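Local coordinates for inosine-uridine preferring nucleoside hydrolase family protein (PDB 2C40) that belongs to the inosine-uridine preferring nucleoside hydrolase family and binds a calcium ion together with alpha-D-ribofuranose in a shared pocket, at residues V4-D9 with L123-L128; D14-F19 with W246-A251. All blocks are in the same frame, centred on the assembly; numbering follows the deposited sequence.

Interactions 1 and 2 supply the protein ligands of one calcium ion from two layers of the fold, with their centres about 10 Å apart. In interaction 1 the ends of two parallel strands bring in Asp9 and the carbonyl of Thr125; in interaction 2 two helices bring in Asp14 and Asp247. Water 2 and two ribofuranose hydroxyls complete the shell. The two contacts also touch directly: Thr125 OG1 lies 2.5 Å from Asp14 OD1, a probable hydrogen bond, and Asp9 N is 3.2 Å from the same Asp14 OD1, again a probable one. The strand-end residues Asp9 and Thr125, ligands themselves, thus probably also hold the carboxylate of Asp14, a ligand from the helix layer.

Interaction 1: V4-D9 with L123-L128; sequences VYFNHD and LFTGPL. With CA (calcium ion), chain C.
Asn7 and Phe124 meet where strands 2-8 and 120-124 run parallel: Asn7 CB sits over the centre of the Phe124 ring in a CH-pi contact, 3.3 Å from its centroid, with the amide plane turned 21° from the ring. Three backbone hydrogen bonds join the strands, Leu123 N to Tyr5 O, Asn7 N to Leu123 O and Thr125 N to Asn7 O. On the other sheet face Phe6 and Leu123 lie side by side, Phe6 CD2 being 3.5 Å from Leu123 CD1, while Thr125 OG1 comes to the edge of the Phe6 ring at CE2. Beyond this dense part the backbones stay about as close, but the strand pairing ends and single waters enter. Water 1 accepts from Gly126 N (2.9 Å) and donates to Pro127 O. Asp9 CG sits between its backbone N and carbonyl carbon (chi1 67°), and OD2 binds the calcium ion at 2.3 Å, Thr125 O at 2.5 Å. Water 2 lies 2.6 Å from Asp9 OD1, which accepts from Asp38 N. Strand 27-34 flanks strand 2-8 and strand 145-151 flanks 120-124; helices 12-21 and 246-255 cover the Phe6 and Leu123 face.

Interaction 2: D14-F19 with W246-A251; sequences DLVSLF and WDVLTA. With CA (calcium ion), chain C; RIB (alpha-D-ribofuranose), chain D.
Asp14 and Asp247 bind the calcium ion side by side, with their carboxylate planes 54° apart. Asp14 CG is anti to its carbonyl carbon (chi1 -67°); although the CB bond leaves the backbone away from helix 246-255, the carboxylate turns back and grips the metal with both oxygens, OD2 at 2.4 Å and OD1 at a longer 2.8 Å. Asp247 CB points toward helix 12-21, and its carboxylate binds the metal through OD2 alone, at 2.5 Å. The other oxygen, Asp247 OD1, lies 2.6 Å from O3 of the ribofuranose. Asp14 OD2 and Asp247 OD2 come within 3.1 Å of each other, a pairing of acceptors that the shared cation would make tolerable by offsetting their charge. Ribofuranose O2 and O3 also bind the calcium, so the sugar closes the site through two hydroxyls.

Such an aspartate-rich calcium site, built on a largely parallel sheet with helices packed against it, is the hallmark of the nucleoside hydrolase fold. The two helices run nearly parallel here, their axes crossing at -27° with a closest approach of 8.2 Å.

One turn further along the helix from Asp14, Ser17 fills the interface. Its OG, anti to the carbonyl carbon, stays beside its own backbone and hydrogen-bonds to Asp13 O; it packs against the neighbouring helix, 3.3 Å from Val248 CA, with the Ala251 methyl also against it. To one side Val16 CG1 meets Val248 CG2 at 3.8 Å, and Tyr228 of helix 219-229 touches both valines. Within helix 246-255, Thr250 OG1 donates to Trp246 O, reaching it from the opposite face of the carbonyl plane to Thr250 N.

Interaction 1: V4-D9 with L123-L128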
loop_
_atom_site.group_PDB
_atom_site.type_symbol
_atom_site.label_atom_id
_atom_site.label_comp_id
_atom_site.label_asym_id
_atom_site.label_seq_id
_atom_site.Cartn_x
_atom_site.Cartn_y
_atom_site.Cartn_z
ATOM N N VAL A 4 -11.862 -28.468 3.046
ATOM C CA VAL A 4 -11.428 -27.391 3.911
ATOM C C VAL A 4 -12.443 -26.266 3.826
ATOM O O VAL A 4 -12.858 -25.882 2.734
ATOM C CB VAL A 4 -10.027 -26.817 3.482
ATOM C CG1 VAL A 4 -9.614 -25.676 4.362
ATOM C CG2 VAL A 4 -8.959 -27.899 3.538
ATOM N N TYR A 5 -12.850 -25.773 4.983
ATOM C CA TYR A 5 -13.614 -24.550 5.094
ATOM C C TYR A 5 -12.698 -23.496 5.681
ATOM O O TYR A 5 -12.132 -23.710 6.736
ATOM C CB TYR A 5 -14.841 -24.746 5.987
ATOM C CG TYR A 5 -15.710 -23.546 6.031
ATOM C CD1 TYR A 5 -15.332 -22.407 6.759
ATOM C CD2 TYR A 5 -16.934 -23.523 5.356
ATOM C CE1 TYR A 5 -16.158 -21.252 6.788
ATOM C CE2 TYR A 5 -17.744 -22.400 5.385
ATOM C CZ TYR A 5 -17.344 -21.268 6.110
ATOM O OH TYR A 5 -18.156 -20.152 6.130
ATOM N N PHE A 6 -12.596 -22.349 5.000
ATOM C CA PHE A 6 -11.631 -21.286 5.297
ATOM C C PHE A 6 -12.326 -20.008 5.786
ATOM O O PHE A 6 -13.063 -19.373 5.018
ATOM C CB PHE A 6 -10.839 -20.989 4.010
ATOM C CG PHE A 6 -9.779 -19.947 4.135
ATOM C CD1 PHE A 6 -9.466 -19.164 3.048
ATOM C CD2 PHE A 6 -9.063 -19.776 5.297
ATOM C CE1 PHE A 6 -8.490 -18.198 3.125
ATOM C CE2 PHE A 6 -8.076 -18.805 5.388
ATOM C CZ PHE A 6 -7.778 -18.011 4.313
ATOM N N ASN A 7 -12.066 -19.637 7.045
ATOM C CA ASN A 7 -12.528 -18.358 7.624
ATOM C C ASN A 7 -11.307 -17.442 7.802
ATOM O O ASN A 7 -10.334 -17.822 8.437
ATOM C CB ASN A 7 -13.267 -18.624 8.968
ATOM C CG ASN A 7 -13.936 -17.378 9.551
ATOM O OD1 ASN A 7 -15.107 -17.077 9.254
ATOM N ND2 ASN A 7 -13.201 -16.650 10.392
ATOM N N HIS A 8 -11.328 -16.245 7.211
ATOM C CA HIS A 8 -10.157 -15.343 7.271
ATOM C C HIS A 8 -10.577 -13.937 7.583
ATOM O O HIS A 8 -11.737 -13.602 7.428
ATOM C CB HIS A 8 -9.324 -15.389 5.967
ATOM C CG HIS A 8 -9.954 -14.727 4.758
ATOM N ND1 HIS A 8 -9.843 -13.376 4.495
ATOM C CD2 HIS A 8 -10.604 -15.266 3.690
ATOM C CE1 HIS A 8 -10.441 -13.112 3.345
ATOM N NE2 HIS A 8 -10.912 -14.244 2.838
ATOM N N ASP A 9 -9.631 -13.103 8.020
ATOM C CA ASP A 9 -9.979 -11.693 8.274
ATOM C C ASP A 9 -9.281 -10.674 7.383
ATOM O O ASP A 9 -9.011 -9.589 7.805
ATOM C CB ASP A 9 -9.846 -11.329 9.746
ATOM C CG ASP A 9 -8.434 -11.350 10.243
ATOM O OD1 ASP A 9 -8.219 -10.761 11.321
ATOM O OD2 ASP A 9 -7.557 -11.949 9.579
ATOM N N LEU A 123 -10.001 -24.078 8.781
ATOM C CA LEU A 123 -8.824 -23.283 8.716
ATOM C C LEU A 123 -9.269 -21.844 9.031
ATOM O O LEU A 123 -10.025 -21.250 8.260
ATOM C CB LEU A 123 -8.287 -23.343 7.291
ATOM C CG LEU A 123 -6.838 -22.981 6.991
ATOM C CD1 LEU A 123 -6.751 -22.370 5.628
ATOM C CD2 LEU A 123 -6.159 -22.140 8.014
ATOM N N PHE A 124 -8.826 -21.320 10.179
ATOM C CA PHE A 124 -9.145 -19.974 10.600
ATOM C C PHE A 124 -7.829 -19.189 10.743
ATOM O O PHE A 124 -6.931 -19.542 11.559
ATOM C CB PHE A 124 -9.918 -19.972 11.909
ATOM C CG PHE A 124 -11.391 -20.270 11.764
ATOM C CD1 PHE A 124 -11.833 -21.425 11.150
ATOM C CD2 PHE A 124 -12.350 -19.380 12.208
ATOM C CE1 PHE A 124 -13.208 -21.714 10.994
ATOM C CE2 PHE A 124 -13.720 -19.673 12.072
ATOM C CZ PHE A 124 -14.121 -20.843 11.437
ATOM N N THR A 125 -7.751 -18.092 9.970
ATOM C CA THR A 125 -6.628 -17.227 9.992
ATOM C C THR A 125 -6.922 -15.814 10.545
ATOM O O THR A 125 -6.006 -15.013 10.631
ATOM C CB THR A 125 -5.901 -17.166 8.624
ATOM O OG1 THR A 125 -6.745 -16.641 7.581
ATOM C CG2 THR A 125 -5.398 -18.526 8.250
ATOM N N GLY A 126 -8.151 -15.571 10.985
ATOM C CA GLY A 126 -8.515 -14.465 11.840
ATOM C C GLY A 126 -8.992 -14.996 13.207
ATOM O O GLY A 126 -8.745 -16.150 13.555
ATOM N N PRO A 127 -9.683 -14.147 14.000
ATOM C CA PRO A 127 -10.336 -14.524 15.255
ATOM C C PRO A 127 -11.304 -15.707 15.124
ATOM O O PRO A 127 -11.713 -16.025 14.007
ATOM C CB PRO A 127 -11.129 -13.262 15.570
ATOM C CG PRO A 127 -10.325 -12.163 14.992
ATOM C CD PRO A 127 -9.891 -12.729 13.700
ATOM N N LEU A 128 -11.724 -16.291 16.250
ATOM C CA LEU A 128 -12.530 -17.504 16.232
ATOM C C LEU A 128 -14.026 -17.288 16.356
ATOM O O LEU A 128 -14.753 -18.245 16.444
ATOM C CB LEU A 128 -12.071 -18.444 17.343
ATOM C CG LEU A 128 -10.775 -19.207 17.060
ATOM C CD1 LEU A 128 -10.337 -19.850 18.369
ATOM C CD2 LEU A 128 -10.984 -20.246 15.962
HETATM CA CA CA C . -5.378 -12.809 9.586
HETATM O O HOH W 1 -10.812 -16.632 11.316
HETATM O O HOH W 2 -5.822 -11.676 11.737
#

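Interaction 2: D14-F19 with W246-A251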
loop_
_atom_site.group_PDB
_atom_site.type_symbol
_atom_site.label_atom_id
_atom_site.label_comp_id
_atom_site.label_asym_id
_atom_site.label_seq_id
_atom_site.Cartn_x
_atom_site.Cartn_y
_atom_site.Cartn_z
ATOM N N ASP A 14 -3.947 -13.280 4.738
ATOM C CA ASP A 14 -5.214 -14.000 4.578
ATOM C C ASP A 14 -5.560 -14.145 3.110
ATOM O O ASP A 14 -5.991 -15.187 2.653
ATOM C CB ASP A 14 -6.372 -13.239 5.251
ATOM C CG ASP A 14 -6.244 -13.181 6.765
ATOM O OD1 ASP A 14 -6.659 -14.147 7.453
ATOM O OD2 ASP A 14 -5.710 -12.176 7.288
ATOM N N LEU A 15 -5.415 -13.057 2.385
ATOM C CA LEU A 15 -5.780 -13.024 0.976
ATOM C C LEU A 15 -4.768 -13.783 0.120
ATOM O O LEU A 15 -5.125 -14.442 -0.882
ATOM C CB LEU A 15 -5.880 -11.581 0.491
ATOM C CG LEU A 15 -7.167 -10.761 0.417
ATOM C CD1 LEU A 15 -8.452 -11.261 1.124
ATOM C CD2 LEU A 15 -6.853 -9.275 0.771
ATOM N N VAL A 16 -3.513 -13.670 0.486
ATOM C CA VAL A 16 -2.481 -14.477 -0.149
ATOM C C VAL A 16 -2.725 -15.975 0.114
ATOM O O VAL A 16 -2.452 -16.826 -0.742
ATOM C CB VAL A 16 -1.087 -14.034 0.307
ATOM C CG1 VAL A 16 -0.079 -15.087 -0.038
ATOM C CG2 VAL A 16 -0.741 -12.671 -0.332
ATOM N N SER A 17 -3.240 -16.282 1.306
ATOM C CA SER A 17 -3.496 -17.658 1.708
ATOM C C SER A 17 -4.616 -18.213 0.847
ATOM O O SER A 17 -4.516 -19.317 0.358
ATOM C CB SER A 17 -3.916 -17.740 3.190
ATOM O OG SER A 17 -2.857 -17.532 4.116
ATOM N N LEU A 18 -5.690 -17.440 0.661
ATOM C CA LEU A 18 -6.752 -17.836 -0.233
ATOM C C LEU A 18 -6.225 -18.184 -1.618
ATOM O O LEU A 18 -6.500 -19.261 -2.162
ATOM C CB LEU A 18 -7.797 -16.730 -0.338
ATOM C CG LEU A 18 -8.953 -17.004 -1.290
ATOM C CD1 LEU A 18 -9.777 -18.159 -0.816
ATOM C CD2 LEU A 18 -9.806 -15.761 -1.438
ATOM N N PHE A 19 -5.434 -17.280 -2.185
ATOM C CA PHE A 19 -4.845 -17.508 -3.505
ATOM C C PHE A 19 -4.016 -18.792 -3.542
ATOM O O PHE A 19 -4.133 -19.567 -4.485
ATOM C CB PHE A 19 -4.069 -16.278 -3.978
ATOM C CG PHE A 19 -3.079 -16.564 -5.023
ATOM C CD1 PHE A 19 -3.476 -16.784 -6.322
ATOM C CD2 PHE A 19 -1.704 -16.612 -4.715
ATOM C CE1 PHE A 19 -2.522 -17.035 -7.321
ATOM C CE2 PHE A 19 -0.772 -16.865 -5.693
ATOM C CZ PHE A 19 -1.182 -17.090 -7.001
ATOM N N TRP A 246 2.341 -15.541 9.073
ATOM C CA TRP A 246 1.645 -16.410 10.005
ATOM C C TRP A 246 0.490 -17.160 9.412
ATOM O O TRP A 246 0.380 -18.354 9.602
ATOM C CB TRP A 246 1.091 -15.603 11.144
ATOM C CG TRP A 246 2.119 -15.159 12.033
ATOM C CD1 TRP A 246 2.788 -15.912 12.926
ATOM C CD2 TRP A 246 2.612 -13.838 12.146
ATOM N NE1 TRP A 246 3.706 -15.138 13.591
ATOM C CE2 TRP A 246 3.612 -13.854 13.138
ATOM C CE3 TRP A 246 2.341 -12.650 11.472
ATOM C CZ2 TRP A 246 4.327 -12.709 13.520
ATOM C CZ3 TRP A 246 3.058 -11.508 11.844
ATOM C CH2 TRP A 246 4.038 -11.553 12.860
ATOM N N ASP A 247 -0.355 -16.447 8.691
ATOM C CA ASP A 247 -1.529 -17.046 8.070
ATOM C C ASP A 247 -1.180 -17.992 6.895
ATOM O O ASP A 247 -1.796 -19.046 6.735
ATOM C CB ASP A 247 -2.476 -15.948 7.623
ATOM C CG ASP A 247 -2.913 -15.061 8.782
ATOM O OD1 ASP A 247 -2.727 -15.467 9.969
ATOM O OD2 ASP A 247 -3.499 -13.994 8.514
ATOM N N VAL A 248 -0.172 -17.602 6.107
ATOM C CA VAL A 248 0.259 -18.355 4.953
ATOM C C VAL A 248 0.832 -19.699 5.437
ATOM O O VAL A 248 0.617 -20.718 4.787
ATOM C CB VAL A 248 1.285 -17.570 4.090
ATOM C CG1 VAL A 248 1.825 -18.418 2.992
ATOM C CG2 VAL A 248 0.637 -16.344 3.454
ATOM N N LEU A 249 1.544 -19.679 6.558
ATOM C CA LEU A 249 2.121 -20.856 7.131
ATOM C C LEU A 249 1.031 -21.780 7.676
ATOM O O LEU A 249 1.143 -22.997 7.590
ATOM C CB LEU A 249 3.049 -20.491 8.261
ATOM C CG LEU A 249 3.866 -21.569 8.978
ATOM C CD1 LEU A 249 3.219 -21.915 10.269
ATOM C CD2 LEU A 249 4.160 -22.827 8.127
ATOM N N THR A 250 0.016 -21.181 8.286
ATOM C CA THR A 250 -1.166 -21.903 8.765
ATOM C C THR A 250 -1.840 -22.654 7.628
ATOM O O THR A 250 -2.137 -23.846 7.769
ATOM C CB THR A 250 -2.180 -20.936 9.429
ATOM O OG1 THR A 250 -1.522 -20.169 10.460
ATOM C CG2 THR A 250 -3.331 -21.681 10.037
ATOM N N ALA A 251 -2.041 -21.958 6.511
ATOM C CA ALA A 251 -2.665 -22.518 5.303
ATOM C C ALA A 251 -1.790 -23.573 4.638
ATOM O O ALA A 251 -2.303 -24.573 4.138
ATOM C CB ALA A 251 -2.973 -21.405 4.324
HETATM CA CA CA C . -5.378 -12.809 9.586
HETATM O O5 RIB D . -1.728 -11.795 15.274
HETATM C C5 RIB D . -1.375 -12.123 13.900
HETATM C C4 RIB D . -2.601 -11.858 13.023
HETATM O O4 RIB D . -2.828 -10.433 13.048
HETATM C C3 RIB D . -2.569 -12.313 11.550
HETATM O O3 RIB D . -3.499 -13.433 11.389
HETATM C C2 RIB D . -2.846 -11.009 10.678
HETATM O O2 RIB D . -3.836 -10.948 9.549
HETATM C C1 RIB D . -3.178 -9.925 11.735
HETATM O O HOH W 2 -5.822 -11.676 11.737
#